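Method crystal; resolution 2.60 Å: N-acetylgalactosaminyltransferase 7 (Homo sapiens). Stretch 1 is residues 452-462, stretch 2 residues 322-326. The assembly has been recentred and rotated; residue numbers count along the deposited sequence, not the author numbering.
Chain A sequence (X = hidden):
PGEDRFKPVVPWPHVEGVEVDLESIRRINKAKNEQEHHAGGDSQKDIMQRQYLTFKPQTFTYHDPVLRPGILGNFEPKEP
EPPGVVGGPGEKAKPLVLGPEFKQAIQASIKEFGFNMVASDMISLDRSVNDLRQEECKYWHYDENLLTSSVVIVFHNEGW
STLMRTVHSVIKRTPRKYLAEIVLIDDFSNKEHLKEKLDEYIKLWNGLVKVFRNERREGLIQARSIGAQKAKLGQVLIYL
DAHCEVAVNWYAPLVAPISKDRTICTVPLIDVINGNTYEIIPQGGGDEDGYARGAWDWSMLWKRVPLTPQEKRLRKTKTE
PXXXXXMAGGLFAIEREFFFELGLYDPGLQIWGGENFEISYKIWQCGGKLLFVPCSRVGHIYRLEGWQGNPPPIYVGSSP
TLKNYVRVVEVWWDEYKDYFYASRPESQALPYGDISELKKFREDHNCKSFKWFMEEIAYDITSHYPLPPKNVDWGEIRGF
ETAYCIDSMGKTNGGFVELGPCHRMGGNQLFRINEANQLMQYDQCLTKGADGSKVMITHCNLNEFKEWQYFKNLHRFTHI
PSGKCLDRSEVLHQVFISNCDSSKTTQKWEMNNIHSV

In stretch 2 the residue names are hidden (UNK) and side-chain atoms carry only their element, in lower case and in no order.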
ATOM      1  N   TRP A 452     -39.163  -9.671   0.250  1.00 35.98           N
ATOM      2  CA  TRP A 452     -39.209 -11.136   0.268  1.00 32.75           C
ATOM      3  C   TRP A 452     -37.807 -11.713   0.184  1.00 26.65           C
ATOM      4  O   TRP A 452     -37.404 -12.544   1.005  1.00 31.13           O
ATOM      5  CB  TRP A 452     -40.077 -11.663  -0.879  1.00 31.66           C
ATOM      6  CG  TRP A 452     -39.935 -13.139  -1.122  1.00 30.71           C
ATOM      7  CD1 TRP A 452     -40.679 -14.159  -0.569  1.00 30.83           C
ATOM      8  CD2 TRP A 452     -38.988 -13.764  -1.990  1.00 29.97           C
ATOM      9  NE1 TRP A 452     -40.243 -15.372  -1.041  1.00 29.51           N
ATOM     10  CE2 TRP A 452     -39.196 -15.159  -1.904  1.00 31.28           C
ATOM     11  CE3 TRP A 452     -37.957 -13.284  -2.803  1.00 30.48           C
ATOM     12  CZ2 TRP A 452     -38.414 -16.074  -2.617  1.00 27.51           C
ATOM     13  CZ3 TRP A 452     -37.190 -14.193  -3.514  1.00 29.27           C
ATOM     14  CH2 TRP A 452     -37.426 -15.571  -3.422  1.00 28.04           C
ATOM     15  N   PHE A 453     -37.044 -11.267  -0.801  1.00 26.55           N
ATOM     16  CA  PHE A 453     -35.701 -11.799  -1.002  1.00 28.01           C
ATOM     17  C   PHE A 453     -34.875 -11.722   0.279  1.00 30.10           C
ATOM     18  O   PHE A 453     -34.231 -12.703   0.667  1.00 31.07           O
ATOM     19  CB  PHE A 453     -35.035 -11.041  -2.142  1.00 26.79           C
ATOM     20  CG  PHE A 453     -33.613 -11.412  -2.382  1.00 25.62           C
ATOM     21  CD1 PHE A 453     -33.284 -12.660  -2.903  1.00 23.24           C
ATOM     22  CD2 PHE A 453     -32.596 -10.492  -2.124  1.00 27.27           C
ATOM     23  CE1 PHE A 453     -31.959 -12.980  -3.164  1.00 24.83           C
ATOM     24  CE2 PHE A 453     -31.265 -10.809  -2.365  1.00 27.92           C
ATOM     25  CZ  PHE A 453     -30.942 -12.054  -2.890  1.00 27.89           C
ATOM     26  N   MET A 454     -34.899 -10.572   0.963  1.00 27.96           N
ATOM     27  CA  MET A 454     -34.065 -10.400   2.147  1.00 27.98           C
ATOM     28  C   MET A 454     -34.534 -11.266   3.307  1.00 30.66           C
ATOM     29  O   MET A 454     -33.744 -11.608   4.197  1.00 27.70           O
ATOM     30  CB  MET A 454     -34.043  -8.935   2.571  1.00 25.80           C
ATOM     31  CG  MET A 454     -33.001  -8.051   1.877  1.00 27.32           C
ATOM     32  SD  MET A 454     -31.313  -8.649   2.118  1.00 32.90           S
ATOM     33  CE  MET A 454     -31.140  -9.239   0.446  1.00 32.96           C
ATOM     34  N   GLU A 455     -35.805 -11.628   3.324  1.00 27.95           N
ATOM     35  CA  GLU A 455     -36.356 -12.303   4.484  1.00 31.53           C
ATOM     36  C   GLU A 455     -36.451 -13.814   4.307  1.00 33.15           C
ATOM     37  O   GLU A 455     -36.432 -14.544   5.306  1.00 33.18           O
ATOM     38  CB  GLU A 455     -37.723 -11.689   4.816  1.00 30.23           C
ATOM     39  CG  GLU A 455     -37.561 -10.259   5.371  1.00 36.59           C
ATOM     40  CD  GLU A 455     -38.878  -9.590   5.747  1.00 35.54           C
ATOM     41  OE1 GLU A 455     -39.947 -10.145   5.443  1.00 40.76           O
ATOM     42  OE2 GLU A 455     -38.845  -8.504   6.352  1.00 37.75           O
ATOM     43  N   GLU A 456     -36.503 -14.291   3.063  1.00 31.72           N
ATOM     44  CA  GLU A 456     -36.644 -15.704   2.741  1.00 30.69           C
ATOM     45  C   GLU A 456     -35.339 -16.337   2.268  1.00 30.93           C
ATOM     46  O   GLU A 456     -34.966 -17.416   2.744  1.00 28.75           O
ATOM     47  CB  GLU A 456     -37.732 -15.876   1.672  1.00 29.45           C
ATOM     48  CG  GLU A 456     -37.952 -17.308   1.217  1.00 28.81           C
ATOM     49  CD  GLU A 456     -38.277 -18.230   2.367  1.00 35.56           C
ATOM     50  OE1 GLU A 456     -37.828 -19.402   2.334  1.00 48.33           O
ATOM     51  OE2 GLU A 456     -38.966 -17.771   3.299  1.00 29.39           O
ATOM     52  N   ILE A 457     -34.626 -15.718   1.330  1.00 23.28           N
ATOM     53  CA  ILE A 457     -33.445 -16.378   0.810  1.00 30.70           C
ATOM     54  C   ILE A 457     -32.118 -15.745   1.279  1.00 30.57           C
ATOM     55  O   ILE A 457     -31.110 -16.464   1.353  1.00 33.69           O
ATOM     56  CB  ILE A 457     -33.503 -16.523  -0.732  1.00 30.73           C
ATOM     57  CG1 ILE A 457     -32.825 -15.375  -1.426  1.00 29.93           C
ATOM     58  CG2 ILE A 457     -34.944 -16.752  -1.263  1.00 25.77           C
ATOM     59  CD1 ILE A 457     -31.463 -15.783  -1.929  1.00 30.54           C
ATOM     60  N   ALA A 458     -32.096 -14.471   1.692  1.00 27.70           N
ATOM     61  CA  ALA A 458     -30.865 -13.803   2.139  1.00 27.61           C
ATOM     62  C   ALA A 458     -30.922 -13.409   3.620  1.00 30.30           C
ATOM     63  O   ALA A 458     -30.235 -12.488   4.072  1.00 30.35           O
ATOM     64  CB  ALA A 458     -30.556 -12.581   1.281  1.00 26.23           C
ATOM     65  N   TYR A 459     -31.700 -14.177   4.387  1.00 30.05           N
ATOM     66  CA  TYR A 459     -32.014 -14.008   5.804  1.00 31.33           C
ATOM     67  C   TYR A 459     -30.793 -13.924   6.725  1.00 27.61           C
ATOM     68  O   TYR A 459     -30.969 -13.616   7.905  1.00 28.53           O
ATOM     69  CB  TYR A 459     -32.902 -15.186   6.227  1.00 28.47           C
ATOM     70  CG  TYR A 459     -32.211 -16.490   5.891  1.00 31.27           C
ATOM     71  CD1 TYR A 459     -31.208 -16.986   6.710  1.00 29.48           C
ATOM     72  CD2 TYR A 459     -32.511 -17.195   4.726  1.00 25.02           C
ATOM     73  CE1 TYR A 459     -30.553 -18.148   6.411  1.00 28.87           C
ATOM     74  CE2 TYR A 459     -31.854 -18.364   4.420  1.00 26.37           C
ATOM     75  CZ  TYR A 459     -30.865 -18.834   5.267  1.00 31.53           C
ATOM     76  OH  TYR A 459     -30.177 -20.002   4.984  1.00 30.76           O
ATOM     77  N   ASP A 460     -29.574 -14.192   6.249  1.00 28.05           N
ATOM     78  CA  ASP A 460     -28.414 -14.145   7.144  1.00 27.92           C
ATOM     79  C   ASP A 460     -27.537 -12.913   6.975  1.00 29.30           C
ATOM     80  O   ASP A 460     -26.645 -12.699   7.808  1.00 30.13           O
ATOM     81  CB  ASP A 460     -27.515 -15.384   6.990  1.00 23.65           C
ATOM     82  CG  ASP A 460     -27.274 -15.761   5.549  1.00 28.35           C
ATOM     83  OD1 ASP A 460     -27.989 -15.219   4.686  1.00 28.73           O
ATOM     84  OD2 ASP A 460     -26.393 -16.612   5.272  1.00 28.99           O
ATOM     85  N   ILE A 461     -27.768 -12.083   5.958  1.00 24.21           N
ATOM     86  CA  ILE A 461     -26.813 -11.017   5.676  1.00 28.42           C
ATOM     87  C   ILE A 461     -26.792  -9.978   6.795  1.00 29.97           C
ATOM     88  O   ILE A 461     -25.719  -9.580   7.269  1.00 28.76           O
ATOM     89  CB  ILE A 461     -27.113 -10.367   4.321  1.00 28.27           C
ATOM     90  CG1 ILE A 461     -26.725 -11.341   3.217  1.00 24.56           C
ATOM     91  CG2 ILE A 461     -26.416  -9.000   4.235  1.00 25.52           C
ATOM     92  CD1 ILE A 461     -27.175 -10.921   1.846  1.00 32.90           C
ATOM     93  N   THR A 462     -27.963  -9.492   7.217  1.00 33.02           N
ATOM     94  CA  THR A 462     -27.939  -8.418   8.209  1.00 32.47           C
ATOM     95  C   THR A 462     -27.352  -8.885   9.524  1.00 32.15           C
ATOM     96  O   THR A 462     -26.972  -8.057  10.358  1.00 34.14           O
ATOM     97  CB  THR A 462     -29.319  -7.856   8.464  1.00 30.30           C
ATOM     98  OG1 THR A 462     -30.139  -8.880   9.048  1.00 44.69           O
ATOM     99  CG2 THR A 462     -29.924  -7.361   7.162  1.00 35.02           C
ATOM    100  N   UNK A 322     -26.104 -25.941  -2.870  1.00 25.31           N
ATOM    101  CA  UNK A 322     -26.840 -25.162  -1.879  1.00 23.88           C
ATOM    102  C   UNK A 322     -27.127 -23.761  -2.417  1.00 25.59           C
ATOM    103  O   UNK A 322     -26.564 -23.329  -3.429  1.00 24.37           O
ATOM    104  c   UNK A 322     -24.688 -24.548  -0.535  1.00 28.60           C
ATOM    105  c   UNK A 322     -23.581 -25.373  -0.678  1.00 23.16           C
ATOM    106  c   UNK A 322     -22.304 -24.849  -0.663  1.00 28.58           C
ATOM    107  o   UNK A 322     -20.845 -22.939  -0.439  1.00 25.37           O
ATOM    108  c   UNK A 322     -26.102 -25.121  -0.530  1.00 20.78           C
ATOM    109  c   UNK A 322     -23.190 -22.648  -0.324  1.00 23.13           C
ATOM    110  c   UNK A 322     -22.113 -23.480  -0.477  1.00 27.52           C
ATOM    111  c   UNK A 322     -24.464 -23.179  -0.349  1.00 27.20           C
ATOM    112  N   UNK A 323     -28.029 -23.055  -1.733  1.00 25.62           N
ATOM    113  CA  UNK A 323     -28.430 -21.723  -2.178  1.00 25.14           C
ATOM    114  C   UNK A 323     -27.425 -20.650  -1.743  1.00 26.39           C
ATOM    115  O   UNK A 323     -26.984 -20.624  -0.591  1.00 27.60           O
ATOM    116  c   UNK A 323     -33.653 -21.412   0.359  1.00 21.22           C
ATOM    117  n   UNK A 323     -34.703 -21.331  -0.441  1.00 22.38           N
ATOM    118  c   UNK A 323     -30.874 -22.424  -1.956  1.00 28.27           C
ATOM    119  n   UNK A 323     -33.788 -21.182   1.654  1.00 22.50           N
ATOM    120  c   UNK A 323     -32.284 -21.984  -1.594  1.00 22.24           C
ATOM    121  n   UNK A 323     -32.476 -21.738  -0.165  1.00 23.79           N
ATOM    122  c   UNK A 323     -29.817 -21.381  -1.646  1.00 24.17           C
ATOM    123  N   UNK A 324     -27.088 -19.751  -2.666  1.00 22.29           N
ATOM    124  CA  UNK A 324     -26.390 -18.520  -2.359  1.00 27.01           C
ATOM    125  C   UNK A 324     -27.242 -17.315  -2.763  1.00 26.77           C
ATOM    126  O   UNK A 324     -27.930 -17.363  -3.786  1.00 26.46           O
ATOM    127  c   UNK A 324     -25.042 -18.451  -3.082  1.00 24.63           C
ATOM    128  o   UNK A 324     -24.426 -17.187  -2.855  1.00 29.09           O
ATOM    129  N   UNK A 325     -27.229 -16.225  -1.993  1.00 25.34           N
ATOM    130  CA  UNK A 325     -27.967 -15.036  -2.443  1.00 27.72           C
ATOM    131  C   UNK A 325     -27.327 -14.361  -3.651  1.00 26.70           C
ATOM    132  O   UNK A 325     -28.034 -13.680  -4.409  1.00 25.33           O
ATOM    133  c   UNK A 325     -27.521 -14.976  -0.055  1.00 25.90           C
ATOM    134  c   UNK A 325     -26.609 -16.021  -0.676  1.00 28.78           C
ATOM    135  c   UNK A 325     -27.961 -14.112  -1.213  1.00 28.74           C
ATOM    136  N   UNK A 326     -26.019 -14.543  -3.858  1.00 24.26           N
ATOM    137  CA  UNK A 326     -25.298 -13.898  -4.947  1.00 25.15           C
ATOM    138  C   UNK A 326     -24.103 -14.760  -5.359  1.00 30.63           C
ATOM    139  O   UNK A 326     -23.707 -15.692  -4.649  1.00 27.52           O
ATOM    140  c   UNK A 326     -24.826 -12.501  -4.534  1.00 23.71           C
TER

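Position 322 carries eight side-chain atoms: one carbon leading into a ring of six carbons, with a single oxygen on the far side of that ring. It lies out of reach of stretch 1. A phenol on a methylene is tyrosine, so this is Tyr 322. Its hydroxyl is hydrogen-bonded elsewhere in the structure.

Position 323 has an unbranched run of three carbons, then a nitrogen, then a carbon bearing two more nitrogens. Its CA-to-CB bond points toward stretch 1, and the chain reaches Glu 456 and Tyr 459: a terminal nitrogen of 323 stands 4.1 Å from the backbone O of Glu 456 and 4.4 Å from CE2 of Tyr 459. That planar end is a guanidinium, and the residue is Arg 323, its chain running an m, t, m course. Glu 456 OE1 is 4.5 Å from Arg 323 NH2, so the opposite charges are near each other but beyond a salt bridge. Both NE and NH2 find hydrogen bonds elsewhere in the structure.

Position 324 shows one carbon and one oxygen, a hydroxymethyl group. Its CA-to-CB bond points away from stretch 1. What nears stretch 1 is backbone: the O of 324 lies 4.3 Å from Ile 457 CD1. The residue is Ser 324; chi1 is t, and Ser 324 OG donates a very short hydrogen bond of 2.4 Å to the backbone O of position 326.

Position 325 has three carbons closing a ring onto its own backbone nitrogen. Its CA-to-CB bond points toward stretch 1, where the CB of 325 is 3.9 Å from Ala 458 CB, 3.9 Å from Ile 457 CD1 and 4.0 Å from Phe 453 CZ. The O of 325 meets the edge of the Phe 453 ring, 3.7 Å from Phe 453 CZ. Only proline closes such a ring, so this is Pro 325.

Position 326 has a single side-chain carbon. Its CA-to-CB bond runs sideways, and it makes no contact with stretch 1. It is Ala 326.

The contact works by packing, with no hydrogen bond across it. Pro 325 has the largest covered area and sits against Phe 453, Ile 457 and Ala 458, while Ile 461 CD1 comes within 4.5 Å of Pro 325 CB. The type I turn from Ala 458 to Ile 461 carries the hydrogen bond from Ile 461 N to Ala 458 O at 3.1 Å, and the CA-to-CB bond of Ile 461 points toward stretch 2. The rule to read is a compact apolar ring set among apolar side chains, beside a long arginine whose NE and NH2 are hydrogen-bonded elsewhere.

Stretch 2 (322-326) YRSPA
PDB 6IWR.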